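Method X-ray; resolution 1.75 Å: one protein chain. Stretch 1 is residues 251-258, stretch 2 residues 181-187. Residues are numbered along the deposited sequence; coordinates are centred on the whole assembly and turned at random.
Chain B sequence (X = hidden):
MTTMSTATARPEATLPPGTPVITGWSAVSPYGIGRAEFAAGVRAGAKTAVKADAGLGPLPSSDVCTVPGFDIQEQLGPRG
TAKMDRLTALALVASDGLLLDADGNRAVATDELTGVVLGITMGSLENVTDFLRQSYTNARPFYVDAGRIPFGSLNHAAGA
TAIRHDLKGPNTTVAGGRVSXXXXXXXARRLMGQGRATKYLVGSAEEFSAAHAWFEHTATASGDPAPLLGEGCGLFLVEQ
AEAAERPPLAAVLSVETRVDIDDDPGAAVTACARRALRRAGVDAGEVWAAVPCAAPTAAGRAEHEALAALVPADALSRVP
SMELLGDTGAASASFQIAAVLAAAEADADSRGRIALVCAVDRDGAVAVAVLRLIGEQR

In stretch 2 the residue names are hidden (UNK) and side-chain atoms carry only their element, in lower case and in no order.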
# COMPACT_ATOMS: atom_id res chain seq x y z
N ALA B 251 13.40 -17.93 11.40
CA ALA B 251 12.05 -17.80 11.90
C ALA B 251 11.85 -16.33 12.24
O ALA B 251 12.74 -15.73 12.79
CB ALA B 251 11.81 -18.63 13.11
N VAL B 252 10.70 -15.79 11.80
CA VAL B 252 10.33 -14.44 12.15
C VAL B 252 9.59 -14.48 13.49
O VAL B 252 8.45 -14.88 13.57
CB VAL B 252 9.46 -13.79 11.06
CG1 VAL B 252 9.09 -12.39 11.47
CG2 VAL B 252 10.12 -13.80 9.69
N LEU B 253 10.30 -14.08 14.55
CA LEU B 253 9.80 -14.14 15.90
C LEU B 253 8.91 -12.94 16.21
O LEU B 253 7.98 -13.02 16.99
CB LEU B 253 11.00 -14.19 16.85
CG LEU B 253 11.90 -15.40 16.70
CD1 LEU B 253 12.77 -15.51 17.93
CD2 LEU B 253 11.11 -16.68 16.50
N SER B 254 9.27 -11.76 15.72
CA SER B 254 8.46 -10.60 15.95
C SER B 254 8.83 -9.52 14.94
O SER B 254 9.93 -9.46 14.41
CB SER B 254 8.65 -10.07 17.33
OG SER B 254 9.97 -9.62 17.45
N VAL B 255 7.83 -8.70 14.66
CA VAL B 255 7.99 -7.47 13.91
C VAL B 255 7.17 -6.43 14.64
O VAL B 255 5.97 -6.60 14.88
CB VAL B 255 7.52 -7.61 12.45
CG1 VAL B 255 7.62 -6.28 11.73
CG2 VAL B 255 8.28 -8.68 11.73
N GLU B 256 7.85 -5.36 15.04
CA GLU B 256 7.23 -4.34 15.78
C GLU B 256 7.52 -3.02 15.06
O GLU B 256 8.55 -2.87 14.38
CB GLU B 256 7.72 -4.32 17.23
CG GLU B 256 7.24 -5.51 18.05
CD GLU B 256 5.72 -5.62 18.25
OE1 GLU B 256 5.19 -6.74 18.10
OE2 GLU B 256 5.10 -4.59 18.55
N THR B 257 6.59 -2.10 15.25
CA THR B 257 6.65 -0.82 14.61
C THR B 257 6.18 0.25 15.57
O THR B 257 5.39 0.00 16.49
CB THR B 257 5.73 -0.74 13.39
OG1 THR B 257 4.42 -1.01 13.88
CG2 THR B 257 6.03 -1.72 12.28
N ARG B 258 6.67 1.45 15.30
CA ARG B 258 6.28 2.62 16.01
C ARG B 258 6.33 3.80 15.06
O ARG B 258 6.95 3.72 14.00
CB ARG B 258 7.24 2.85 17.17
CG ARG B 258 7.00 1.93 18.35
CD ARG B 258 7.91 2.37 19.47
NE ARG B 258 7.66 3.69 19.99
CZ ARG B 258 6.88 3.94 21.04
NH1 ARG B 258 6.03 3.03 21.47
NH2 ARG B 258 6.97 5.11 21.66
N UNK B 181 9.80 -2.98 3.85
CA UNK B 181 10.07 -4.45 3.86
C UNK B 181 9.57 -5.11 5.13
O UNK B 181 9.07 -6.22 5.12
N UNK B 182 9.68 -4.40 6.26
CA UNK B 182 9.19 -4.92 7.52
C UNK B 182 7.67 -4.82 7.64
O UNK B 182 7.08 -5.68 8.21
c UNK B 182 9.91 -4.23 8.69
c UNK B 182 12.11 -3.76 9.87
c UNK B 182 11.42 -4.41 8.66
c UNK B 182 11.76 -5.89 8.66
N UNK B 183 7.05 -3.74 7.14
CA UNK B 183 5.62 -3.63 7.07
C UNK B 183 5.10 -4.77 6.21
O UNK B 183 4.10 -5.38 6.54
c UNK B 183 5.25 -2.29 6.47
c UNK B 183 4.99 -1.09 8.67
c UNK B 183 5.64 -1.06 7.29
c UNK B 183 5.20 0.17 6.55
N UNK B 184 5.81 -5.04 5.12
CA UNK B 184 5.38 -6.09 4.22
C UNK B 184 5.45 -7.43 4.97
O UNK B 184 4.59 -8.26 4.85
c UNK B 184 6.24 -6.15 3.01
N UNK B 185 6.56 -7.62 5.69
CA UNK B 185 6.79 -8.87 6.37
C UNK B 185 5.69 -9.07 7.41
O UNK B 185 5.17 -10.18 7.58
c UNK B 185 8.41 -11.32 6.96
c UNK B 185 9.94 -9.93 8.33
c UNK B 185 8.17 -8.83 7.02
c UNK B 185 8.53 -10.07 7.81
N UNK B 186 5.35 -8.00 8.12
CA UNK B 186 4.36 -8.12 9.16
C UNK B 186 2.97 -8.37 8.56
O UNK B 186 2.13 -9.14 9.08
n UNK B 186 2.93 -6.35 11.90
c UNK B 186 4.32 -6.88 10.04
c UNK B 186 3.76 -7.22 11.40
o UNK B 186 4.15 -8.25 11.96
N UNK B 187 2.72 -7.71 7.43
CA UNK B 187 1.50 -7.91 6.72
C UNK B 187 1.35 -9.39 6.34
O UNK B 187 0.31 -10.02 6.60
c UNK B 187 0.27 -7.94 3.59
c UNK B 187 0.30 -7.06 4.64
c UNK B 187 1.51 -6.95 5.52
o UNK B 187 -3.07 -7.34 2.19
c UNK B 187 -1.92 -6.35 4.04
c UNK B 187 -0.82 -6.29 4.86
c UNK B 187 -1.95 -7.27 3.01
c UNK B 187 -0.83 -8.04 2.77
O HOH W 1 3.47 -6.56 14.75

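Position 181 opens the stretch with backbone atoms and nothing beyond CA. It is Gly181, without a side chain and without a contact to the strand. Its carbonyl has work within the helix, taking a hydrogen bond from N of position 185 to O of Gly181 at 2.9 Å.

Position 182 carries four carbons, forked at the second, with the CA-to-CB bond directed toward the strand. Its CB lies 4.3 Å from CG1 of Val255, and its backbone O comes closer to that same CG1, at 3.6 Å. Four carbons forking one step beyond CB make this Leu182. O of Leu182 already accepts from N of position 186 at 2.9 Å, so the valine methyl packs against an oxygen whose polarity is answered.

Position 183 again shows four carbons forked at the second. Here CA-to-CB points away from the strand, yet the end of the side chain comes nearer, and one terminal carbon lies 3.8 Å from CG2 of Thr257. This is Leu183, and the atom is CD2. Its rotamer is m, t, as in Leu182, although the first bonds of the two differ in direction.

Position 184 has a single side-chain carbon, CB, 8.8 Å from CG1 of Val255. It is Ala184, and it takes no part in the contact.

At position 185 four carbons fork at the second once more, now with CA-to-CB toward the strand. Both branch ends lie 4.1 Å from CG2 of Val252, and one of them is also 4.0 Å from CG2 of Val255. This is Leu185; CD1 and CD2 both reach Val252, and CD2 also packs on Val255. Its rotamer, t then p, differs from the m, t pair of the two earlier leucines.

Position 186 bears two carbons, the second carrying one oxygen and one nitrogen; the oxygen lies 3.5 Å from CB of Val255, a packing contact. This short amide is Asn186, and the oxygen is OD1. ND2 of Asn186 donates to a water at 2.9 Å, and that water in turn donates to O of Val255 at 2.5 Å, joining helix and strand through a polar bridge.

Position 187 has one carbon leading to a six-carbon ring that bears an oxygen. It is Tyr187, whose CB is 8.7 Å from CG1 of Val255, and it stays outside the contact.

The strand runs at 126° to the helix, with a closest axial approach of 8.6 Å, and the pair buries 300 Å². Val255 is the centre: it loses 86 Å² to the helix, more than any other residue, and touches Leu182, Leu185 and Asn186. Val252 and Thr257 extend the surface along the strand, while Ser254 and Glu256 point away. No direct hydrogen bond crosses. The rule to read is a beta-branched residue set among helix side chains and a satisfied carbonyl, with one water linking the asparagine amide to the valine backbone.

Stretch 2, residues 181-187: GLLALNY
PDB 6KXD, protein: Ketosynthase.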